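Local coordinates for BH1974 protein (Bacillus halodurans, PDB 3ON5) that is probably an accessory protein of the XdhC/CoxI family that supports the maturation of molybdenum hydroxylases such as xanthine dehydrogenase, at residues A[312-317]-A[334-339]; A[130-135]-A[166-171]; A[287-292]-A[339-344]. All blocks are in the same frame, centred on the assembly; numbering follows the deposited sequence.

Interaction 1 of 3, residues A[312-317]-A[334-339]; sequences HLYSPV and VAQLIQ
Gln336 reaches from its helix to Tyr314 and Val317, ending in an amide that lies obliquely against the tyrosine ring, the two planes 56° apart. The touch on the ring falls at one carbon, where Tyr314 CD2 lies 3.6 Å from Gln336 NE2 and 3.9 Å from Gln336 CD. This is van der Waals packing with no hydrogen bond between the two segments. Gln336 OE1 lies nearer the backbone end of the tyrosine, 4.0 Å from Tyr314 CB and 3.9 Å from Val317 CG2, and the valine crosses the glutamine at about a right angle. The reach comes from a fully stretched chain: CG stands anti to the backbone N (chi1 -168°) and the amide carbon continues the zigzag (chi2 171°). Tyr314 meets it with its own CB directed at the helix. The buried carbonyl OE1 has two donors, the backbone N of Gly318 and the hydroxyl of Tyr290 on the neighbouring strand, and these fix the rotation of the amide. With an alanine here, Gly318 N and the Tyr290 hydroxyl would probably lose their common acceptor, and a gap would be likely to open beside Tyr314 and Val317. Between Tyr314 and Val317 the chain passes through a cis Ser315-Pro316 peptide bond. The same helix packs through Val334 and Ala335 on Ile331 of the second subunit. Strand 313-314 is an outermost strand of the six-stranded parallel sheet in this chain, and helix 326-343 packing on it is characteristic of the alpha/beta layering of the XdhC Rossmann domain.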
loop_
_atom_site.group_PDB
_atom_site.type_symbol
_atom_site.label_atom_id
_atom_site.label_comp_id
_atom_site.label_asym_id
_atom_site.label_seq_id
_atom_site.Cartn_x
_atom_site.Cartn_y
_atom_site.Cartn_z
ATOM N N HIS A 312 -15.235 -44.834 8.081
ATOM C CA HIS A 312 -14.415 -43.772 7.514
ATOM C C HIS A 312 -13.251 -43.398 8.444
ATOM O O HIS A 312 -13.029 -42.225 8.762
ATOM C CB HIS A 312 -15.285 -42.549 7.200
ATOM C CG HIS A 312 -16.445 -42.899 6.320
ATOM N ND1 HIS A 312 -17.698 -43.142 6.849
ATOM C CD2 HIS A 312 -16.478 -43.158 4.990
ATOM C CE1 HIS A 312 -18.468 -43.478 5.824
ATOM N NE2 HIS A 312 -17.777 -43.508 4.686
ATOM N N LEU A 313 -12.458 -44.406 8.793
ATOM C CA LEU A 313 -11.263 -44.244 9.597
ATOM C C LEU A 313 -10.059 -44.047 8.683
ATOM O O LEU A 313 -9.906 -44.774 7.699
ATOM C CB LEU A 313 -11.069 -45.449 10.520
ATOM C CG LEU A 313 -9.867 -45.389 11.462
ATOM C CD1 LEU A 313 -9.983 -44.221 12.434
ATOM C CD2 LEU A 313 -9.651 -46.707 12.166
ATOM N N TYR A 314 -9.223 -43.047 8.992
ATOM C CA TYR A 314 -8.030 -42.708 8.230
ATOM C C TYR A 314 -6.844 -42.663 9.172
ATOM O O TYR A 314 -6.704 -41.741 9.977
ATOM C CB TYR A 314 -8.218 -41.374 7.483
ATOM C CG TYR A 314 -9.263 -41.428 6.392
ATOM C CD1 TYR A 314 -10.619 -41.302 6.687
ATOM C CD2 TYR A 314 -8.899 -41.555 5.057
ATOM C CE1 TYR A 314 -11.588 -41.356 5.683
ATOM C CE2 TYR A 314 -9.858 -41.610 4.044
ATOM C CZ TYR A 314 -11.202 -41.524 4.362
ATOM O OH TYR A 314 -12.142 -41.602 3.364
ATOM N N SER A 315 -6.045 -43.723 9.139
ATOM C CA SER A 315 -4.820 -43.822 9.923
ATOM C C SER A 315 -3.802 -44.597 9.094
ATOM O O SER A 315 -4.114 -45.714 8.674
ATOM C CB SER A 315 -5.044 -44.444 11.299
ATOM O OG SER A 315 -3.954 -44.156 12.163
ATOM N N PRO A 316 -2.646 -43.975 8.728
ATOM C CA PRO A 316 -2.156 -42.645 9.153
ATOM C C PRO A 316 -2.988 -41.536 8.519
ATOM O O PRO A 316 -3.572 -41.699 7.436
ATOM C CB PRO A 316 -0.691 -42.634 8.676
ATOM C CG PRO A 316 -0.350 -44.068 8.413
ATOM C CD PRO A 316 -1.630 -44.658 7.911
ATOM N N VAL A 317 -3.096 -40.424 9.233
ATOM C CA VAL A 317 -3.949 -39.357 8.772
ATOM C C VAL A 317 -3.222 -38.564 7.636
ATOM O O VAL A 317 -1.986 -38.541 7.573
ATOM C CB VAL A 317 -4.382 -38.482 9.968
ATOM C CG1 VAL A 317 -3.251 -37.617 10.507
ATOM C CG2 VAL A 317 -5.602 -37.653 9.630
ATOM N N VAL A 334 -5.432 -31.362 5.505
ATOM C CA VAL A 334 -6.382 -30.474 4.812
ATOM C C VAL A 334 -6.543 -30.955 3.343
ATOM O O VAL A 334 -7.676 -31.013 2.857
ATOM C CB VAL A 334 -5.992 -28.986 4.904
ATOM C CG1 VAL A 334 -7.055 -28.123 4.256
ATOM C CG2 VAL A 334 -5.842 -28.568 6.360
ATOM N N ALA A 335 -5.440 -31.392 2.691
ATOM C CA ALA A 335 -5.442 -31.987 1.342
ATOM C C ALA A 335 -6.394 -33.193 1.291
ATOM O O ALA A 335 -7.281 -33.238 0.436
ATOM C CB ALA A 335 -4.035 -32.403 0.953
ATOM N N GLN A 336 -6.274 -34.106 2.279
ATOM C CA GLN A 336 -7.144 -35.279 2.431
ATOM C C GLN A 336 -8.596 -34.873 2.640
ATOM O O GLN A 336 -9.484 -35.512 2.090
ATOM C CB GLN A 336 -6.684 -36.142 3.613
ATOM C CG GLN A 336 -7.343 -37.519 3.678
ATOM C CD GLN A 336 -6.685 -38.354 4.728
ATOM O OE1 GLN A 336 -6.665 -38.006 5.904
ATOM N NE2 GLN A 336 -6.081 -39.448 4.324
ATOM N N LEU A 337 -8.839 -33.817 3.420
ATOM C CA LEU A 337 -10.180 -33.344 3.715
ATOM C C LEU A 337 -10.830 -32.789 2.458
ATOM O O LEU A 337 -11.957 -33.183 2.159
ATOM C CB LEU A 337 -10.167 -32.303 4.839
ATOM C CG LEU A 337 -9.785 -32.825 6.225
ATOM C CD1 LEU A 337 -9.822 -31.714 7.230
ATOM C CD2 LEU A 337 -10.722 -33.911 6.686
ATOM N N ILE A 338 -10.100 -31.952 1.687
ATOM C CA ILE A 338 -10.538 -31.369 0.405
ATOM C C ILE A 338 -10.859 -32.509 -0.581
ATOM O O ILE A 338 -11.947 -32.535 -1.163
ATOM C CB ILE A 338 -9.456 -30.389 -0.169
ATOM C CG1 ILE A 338 -9.320 -29.154 0.741
ATOM C CG2 ILE A 338 -9.799 -29.963 -1.606
ATOM C CD1 ILE A 338 -8.073 -28.255 0.515
ATOM N N GLN A 339 -9.924 -33.466 -0.725
ATOM C CA GLN A 339 -10.075 -34.606 -1.611
ATOM C C GLN A 339 -11.385 -35.364 -1.341
ATOM O O GLN A 339 -12.069 -35.711 -2.289
ATOM C CB GLN A 339 -8.883 -35.553 -1.454
ATOM C CG GLN A 339 -8.880 -36.691 -2.463
ATOM C CD GLN A 339 -7.856 -37.724 -2.100
ATOM O OE1 GLN A 339 -6.918 -37.980 -2.863
ATOM N NE2 GLN A 339 -7.994 -38.311 -0.901
#

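Interaction 2 of 3, residues A[130-135]-A[166-171]; sequences LKRVYD and VYFGEW
A CH-pi contact of Arg132 over the ring of Phe168, with an off-centre cation-pi contact and Val133 beside it, joins helix 124-139 to strand 167-168, an outermost strand of the four-stranded antiparallel sheet in the BH1974-like central domain. Arg132 lies over one face of the ring, its chain extended from CG to NE. Its CD sits almost on the ring axis, 3.9 Å from the centroid of Phe168, while Arg132 CB is 3.8 Å from Phe168 CE2. The guanidinium follows with its plane only 18° from that of the ring, and Arg132 CZ is 4.9 Å from the Phe168 centroid, displaced towards the CB end. Phe168 CG stands between its backbone N and carbonyl carbon (chi1 61°), which sends the ring towards the helix. Val133 CG2 comes obliquely to the far end of the ring, 3.7 Å from Phe168 CZ. Val133 and Phe168 both pack on Phe160 of the adjoining strand, and Val133 also on Leu26 of helix 22-30. No hydrogen bond spans the two segments: the methylenes of an exposed arginine shelter a buried aromatic face, and the charge is likely to add a modest electrostatic attraction while remaining hydrated.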
loop_
_atom_site.group_PDB
_atom_site.type_symbol
_atom_site.label_atom_id
_atom_site.label_comp_id
_atom_site.label_asym_id
_atom_site.label_seq_id
_atom_site.Cartn_x
_atom_site.Cartn_y
_atom_site.Cartn_z
ATOM N N LEU A 130 -30.887 -11.995 1.199
ATOM C CA LEU A 130 -29.572 -12.593 1.439
ATOM C C LEU A 130 -29.188 -12.495 2.936
ATOM O O LEU A 130 -28.536 -13.403 3.456
ATOM C CB LEU A 130 -28.515 -11.934 0.555
ATOM C CG LEU A 130 -28.684 -12.148 -0.956
ATOM C CD1 LEU A 130 -27.731 -11.292 -1.737
ATOM C CD2 LEU A 130 -28.570 -13.624 -1.347
ATOM N N LYS A 131 -29.638 -11.433 3.642
ATOM C CA LYS A 131 -29.400 -11.282 5.081
ATOM C C LYS A 131 -30.156 -12.398 5.816
ATOM O O LYS A 131 -29.623 -12.946 6.772
ATOM C CB LYS A 131 -29.812 -9.877 5.565
ATOM C CG LYS A 131 -29.479 -9.535 7.024
ATOM C CD LYS A 131 -30.641 -9.823 7.988
ATOM C CE LYS A 131 -30.411 -9.402 9.427
ATOM N NZ LYS A 131 -29.316 -10.165 10.089
ATOM N N ARG A 132 -31.365 -12.767 5.331
ATOM C CA ARG A 132 -32.199 -13.834 5.883
ATOM C C ARG A 132 -31.548 -15.195 5.611
ATOM O O ARG A 132 -31.590 -16.058 6.484
ATOM C CB ARG A 132 -33.624 -13.775 5.309
ATOM C CG ARG A 132 -34.629 -14.610 6.096
ATOM C CD ARG A 132 -36.056 -14.332 5.685
ATOM N NE ARG A 132 -37.021 -15.102 6.478
ATOM C CZ ARG A 132 -38.343 -15.040 6.318
ATOM N NH1 ARG A 132 -38.873 -14.243 5.394
ATOM N NH2 ARG A 132 -39.145 -15.775 7.080
ATOM N N VAL A 133 -30.911 -15.377 4.427
ATOM C CA VAL A 133 -30.197 -16.603 4.053
ATOM C C VAL A 133 -29.044 -16.820 5.050
ATOM O O VAL A 133 -28.949 -17.890 5.651
ATOM C CB VAL A 133 -29.699 -16.562 2.594
ATOM C CG1 VAL A 133 -28.977 -17.850 2.226
ATOM C CG2 VAL A 133 -30.849 -16.314 1.637
ATOM N N TYR A 134 -28.227 -15.772 5.273
ATOM C CA TYR A 134 -27.095 -15.762 6.198
ATOM C C TYR A 134 -27.544 -16.187 7.609
ATOM O O TYR A 134 -26.954 -17.109 8.177
ATOM C CB TYR A 134 -26.461 -14.372 6.210
ATOM C CG TYR A 134 -25.381 -14.169 7.243
ATOM C CD1 TYR A 134 -24.084 -14.632 7.026
ATOM C CD2 TYR A 134 -25.628 -13.432 8.400
ATOM C CE1 TYR A 134 -23.074 -14.415 7.962
ATOM C CE2 TYR A 134 -24.629 -13.216 9.346
ATOM C CZ TYR A 134 -23.352 -13.702 9.121
ATOM O OH TYR A 134 -22.379 -13.463 10.069
ATOM N N ASP A 135 -28.623 -15.587 8.131
ATOM C CA ASP A 135 -29.175 -15.928 9.444
ATOM C C ASP A 135 -29.557 -17.415 9.528
ATOM O O ASP A 135 -29.346 -18.009 10.583
ATOM C CB ASP A 135 -30.397 -15.059 9.778
ATOM C CG ASP A 135 -30.087 -13.578 9.923
ATOM O OD1 ASP A 135 -28.873 -13.220 9.984
ATOM O OD2 ASP A 135 -31.051 -12.772 9.989
ATOM N N VAL A 166 -42.135 -23.977 2.716
ATOM C CA VAL A 166 -41.502 -22.782 3.287
ATOM C C VAL A 166 -40.431 -22.225 2.351
ATOM O O VAL A 166 -39.362 -22.827 2.203
ATOM C CB VAL A 166 -40.894 -23.092 4.669
ATOM C CG1 VAL A 166 -40.379 -21.816 5.344
ATOM C CG2 VAL A 166 -41.893 -23.822 5.559
ATOM N N TYR A 167 -40.696 -21.037 1.768
ATOM C CA TYR A 167 -39.774 -20.361 0.850
ATOM C C TYR A 167 -39.944 -18.850 0.930
ATOM O O TYR A 167 -40.998 -18.383 1.338
ATOM C CB TYR A 167 -39.982 -20.843 -0.598
ATOM C CG TYR A 167 -41.246 -20.353 -1.268
ATOM C CD1 TYR A 167 -42.445 -21.040 -1.128
ATOM C CD2 TYR A 167 -41.226 -19.246 -2.108
ATOM C CE1 TYR A 167 -43.609 -20.608 -1.770
ATOM C CE2 TYR A 167 -42.387 -18.799 -2.746
ATOM C CZ TYR A 167 -43.576 -19.488 -2.580
ATOM O OH TYR A 167 -44.714 -19.034 -3.210
ATOM N N PHE A 168 -38.892 -18.085 0.553
ATOM C CA PHE A 168 -38.925 -16.617 0.547
ATOM C C PHE A 168 -38.185 -16.062 -0.681
ATOM O O PHE A 168 -37.548 -16.826 -1.402
ATOM C CB PHE A 168 -38.351 -16.033 1.836
ATOM C CG PHE A 168 -36.920 -16.332 2.178
ATOM C CD1 PHE A 168 -36.589 -17.447 2.938
ATOM C CD2 PHE A 168 -35.909 -15.432 1.855
ATOM C CE1 PHE A 168 -35.263 -17.686 3.322
ATOM C CE2 PHE A 168 -34.580 -15.687 2.219
ATOM C CZ PHE A 168 -34.270 -16.803 2.966
ATOM N N GLY A 169 -38.324 -14.763 -0.941
ATOM C CA GLY A 169 -37.689 -14.121 -2.088
ATOM C C GLY A 169 -38.635 -13.320 -2.961
ATOM O O GLY A 169 -39.560 -12.689 -2.444
ATOM N N GLU A 170 -38.407 -13.327 -4.288
ATOM C CA GLU A 170 -39.238 -12.614 -5.263
ATOM C C GLU A 170 -39.822 -13.635 -6.255
ATOM O O GLU A 170 -39.530 -13.617 -7.455
ATOM C CB GLU A 170 -38.451 -11.489 -5.978
ATOM C CG GLU A 170 -37.966 -10.385 -5.051
ATOM C CD GLU A 170 -39.004 -9.603 -4.278
ATOM O OE1 GLU A 170 -40.055 -9.257 -4.864
ATOM O OE2 GLU A 170 -38.732 -9.277 -3.099
ATOM N N TRP A 171 -40.642 -14.548 -5.711
ATOM C CA TRP A 171 -41.284 -15.625 -6.458
ATOM C C TRP A 171 -42.786 -15.407 -6.454
ATOM O O TRP A 171 -43.443 -15.512 -5.413
ATOM C CB TRP A 171 -40.909 -16.990 -5.870
ATOM C CG TRP A 171 -41.195 -18.137 -6.797
ATOM C CD1 TRP A 171 -42.343 -18.877 -6.869
ATOM C CD2 TRP A 171 -40.317 -18.659 -7.804
ATOM N NE1 TRP A 171 -42.221 -19.844 -7.841
ATOM C CE2 TRP A 171 -40.992 -19.729 -8.438
ATOM C CE3 TRP A 171 -39.006 -18.355 -8.206
ATOM C CZ2 TRP A 171 -40.414 -20.469 -9.485
ATOM C CZ3 TRP A 171 -38.441 -19.079 -9.247
ATOM C CH2 TRP A 171 -39.139 -20.123 -9.872
#

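Interaction 3 of 3, residues A[287-292]-A[339-344]; sequences ELRYIG and QLIRSR
Tyr290 and Leu340 meet through one side of the phenol ring and a single leucine methyl, Leu340 CD1 standing 3.5 Å from Tyr290 CD1 and 3.8 Å from Tyr290 CE1. The methyl approaches obliquely, and the two side chains cross at about a right angle. Tyr290 CG is anti to its backbone N (chi1 174°), which carries the ring from the sheet towards the helix and its hydroxyl to Gln336, one helical turn before Leu340. On the helix side, Leu340 keeps CG anti to its carbonyl carbon and extends CD1 away from CA, the branch that reaches the ring. Leu340 also packs on Tyr314, whose ring meets that of Tyr290 with the planes at about 30°, and one leucine thus touches two tyrosines from adjacent strands.

The second pair is made by Arg289, the residue before Tyr290. Its chain starts out extended but bends at the second bond (chi2 78°), and this bend brings the guanidinium to the last turn of the helix. There Arg289 NH2 lies 3.8 Å from Ile341 CG1 and 3.9 Å from Ile341 CA, a plain packing contact of the guanidinium end on an aliphatic branch. The isoleucine offers CG1 to this nitrogen from the position anti to its carbonyl carbon, and the two side chains cross at about a right angle. Phe265 of strand 265-268 touches Arg289, Tyr290 and Ile341, joining both pairs, while Arg342, further round the helix, forms a salt bridge with Glu328 of the second subunit. A helix laid against a parallel sheet, here the end of helix 326-343 against strand 290-293 inside the sheet, is the layering of a Rossmann-type fold, consistent with the XdhC Rossmann domain.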
loop_
_atom_site.group_PDB
_atom_site.type_symbol
_atom_site.label_atom_id
_atom_site.label_comp_id
_atom_site.label_asym_id
_atom_site.label_seq_id
_atom_site.Cartn_x
_atom_site.Cartn_y
_atom_site.Cartn_z
ATOM N N GLU A 287 -22.304 -42.893 13.210
ATOM C CA GLU A 287 -22.061 -42.719 11.769
ATOM C C GLU A 287 -21.300 -41.424 11.576
ATOM O O GLU A 287 -21.757 -40.397 12.088
ATOM C CB GLU A 287 -23.385 -42.720 10.979
ATOM N N LEU A 288 -20.111 -41.454 10.939
ATOM C CA LEU A 288 -19.326 -40.217 10.763
ATOM C C LEU A 288 -18.748 -40.101 9.369
ATOM O O LEU A 288 -18.373 -41.101 8.748
ATOM C CB LEU A 288 -18.178 -40.106 11.780
ATOM C CG LEU A 288 -18.455 -39.302 13.034
ATOM C CD1 LEU A 288 -17.583 -39.764 14.163
ATOM C CD2 LEU A 288 -18.283 -37.820 12.787
ATOM N N ARG A 289 -18.670 -38.854 8.897
ATOM C CA ARG A 289 -18.118 -38.475 7.606
ATOM C C ARG A 289 -16.640 -38.866 7.523
ATOM O O ARG A 289 -16.212 -39.456 6.529
ATOM C CB ARG A 289 -18.297 -36.953 7.438
ATOM C CG ARG A 289 -17.901 -36.359 6.102
ATOM C CD ARG A 289 -18.914 -36.574 4.995
ATOM N NE ARG A 289 -18.533 -35.870 3.770
ATOM C CZ ARG A 289 -18.856 -34.607 3.503
ATOM N NH1 ARG A 289 -19.560 -33.895 4.377
ATOM N NH2 ARG A 289 -18.469 -34.044 2.367
ATOM N N TYR A 290 -15.881 -38.582 8.609
ATOM C CA TYR A 290 -14.436 -38.779 8.679
ATOM C C TYR A 290 -13.898 -38.876 10.117
ATOM O O TYR A 290 -14.302 -38.067 10.951
ATOM C CB TYR A 290 -13.810 -37.544 7.992
ATOM C CG TYR A 290 -12.309 -37.439 8.045
ATOM C CD1 TYR A 290 -11.519 -38.020 7.065
ATOM C CD2 TYR A 290 -11.679 -36.687 9.031
ATOM C CE1 TYR A 290 -10.135 -37.893 7.085
ATOM C CE2 TYR A 290 -10.294 -36.577 9.079
ATOM C CZ TYR A 290 -9.528 -37.169 8.094
ATOM O OH TYR A 290 -8.166 -37.047 8.111
ATOM N N ILE A 291 -12.945 -39.820 10.379
ATOM C CA ILE A 291 -12.198 -39.989 11.642
ATOM C C ILE A 291 -10.736 -40.170 11.272
ATOM O O ILE A 291 -10.374 -41.155 10.628
ATOM C CB ILE A 291 -12.677 -41.114 12.607
ATOM C CG1 ILE A 291 -14.179 -41.028 12.929
ATOM C CG2 ILE A 291 -11.815 -41.132 13.896
ATOM C CD1 ILE A 291 -14.714 -42.289 13.603
ATOM N N GLY A 292 -9.928 -39.191 11.629
ATOM C CA GLY A 292 -8.504 -39.220 11.343
ATOM C C GLY A 292 -7.737 -39.285 12.641
ATOM O O GLY A 292 -7.993 -38.478 13.542
ATOM N N GLN A 339 -9.924 -33.466 -0.725
ATOM C CA GLN A 339 -10.075 -34.606 -1.611
ATOM C C GLN A 339 -11.385 -35.364 -1.341
ATOM O O GLN A 339 -12.069 -35.711 -2.289
ATOM C CB GLN A 339 -8.883 -35.553 -1.454
ATOM C CG GLN A 339 -8.880 -36.691 -2.463
ATOM C CD GLN A 339 -7.856 -37.724 -2.100
ATOM O OE1 GLN A 339 -6.918 -37.980 -2.863
ATOM N NE2 GLN A 339 -7.994 -38.311 -0.901
ATOM N N LEU A 340 -11.746 -35.578 -0.070
ATOM C CA LEU A 340 -12.953 -36.322 0.301
ATOM C C LEU A 340 -14.224 -35.503 0.125
ATOM O O LEU A 340 -15.250 -36.086 -0.200
ATOM C CB LEU A 340 -12.889 -36.821 1.750
ATOM C CG LEU A 340 -11.719 -37.747 2.076
ATOM C CD1 LEU A 340 -11.644 -38.010 3.551
ATOM C CD2 LEU A 340 -11.755 -39.053 1.256
ATOM N N ILE A 341 -14.184 -34.187 0.359
ATOM C CA ILE A 341 -15.360 -33.331 0.193
ATOM C C ILE A 341 -15.696 -33.225 -1.311
ATOM O O ILE A 341 -16.871 -33.257 -1.694
ATOM C CB ILE A 341 -15.106 -31.952 0.851
ATOM C CG1 ILE A 341 -15.177 -32.104 2.372
ATOM C CG2 ILE A 341 -16.112 -30.893 0.382
ATOM C CD1 ILE A 341 -14.915 -30.878 3.169
ATOM N N ARG A 342 -14.662 -33.160 -2.148
ATOM C CA ARG A 342 -14.815 -33.023 -3.584
ATOM C C ARG A 342 -15.036 -34.385 -4.255
ATOM O O ARG A 342 -15.801 -34.431 -5.214
ATOM C CB ARG A 342 -13.594 -32.313 -4.191
ATOM C CG ARG A 342 -13.373 -30.891 -3.645
ATOM C CD ARG A 342 -14.538 -29.951 -3.908
ATOM N NE ARG A 342 -14.384 -28.695 -3.177
ATOM C CZ ARG A 342 -15.334 -27.772 -3.041
ATOM N NH1 ARG A 342 -16.533 -27.958 -3.578
ATOM N NH2 ARG A 342 -15.099 -26.667 -2.342
ATOM N N SER A 343 -14.408 -35.484 -3.772
ATOM C CA SER A 343 -14.589 -36.814 -4.373
ATOM C C SER A 343 -15.972 -37.382 -4.092
ATOM O O SER A 343 -16.619 -37.874 -5.019
ATOM C CB SER A 343 -13.543 -37.800 -3.867
ATOM N N ARG A 344 -16.402 -37.349 -2.806
ATOM C CA ARG A 344 -17.683 -37.878 -2.321
ATOM C C ARG A 344 -18.833 -37.385 -3.185
ATOM O O ARG A 344 -18.911 -36.183 -3.487
ATOM C CB ARG A 344 -17.937 -37.502 -0.851
#

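Overall arrangement
Interactions 1 and 3 belong to one helix-sheet interface of the Rossmann domain: their centres lie 7 Å apart, they share Gln339 and helix 326-343, and their strands, 313-314 and 290-293, are neighbours in the parallel sheet. Both are partly buried, and both have segments touching the second subunit. Interaction 1 sets a glutamine amide against a tyrosine ring and a valine methyl, whereas interaction 3 combines an aliphatic-aromatic contact with a guanidinium on the helix end. Interaction 2, about 35 Å from interaction 1 between centres, lies in the central domain on the other side of the chain's centre. It is a buried contact with an exposed arginine at its edge, joins an antiparallel sheet to another helix, and touches no other subunit.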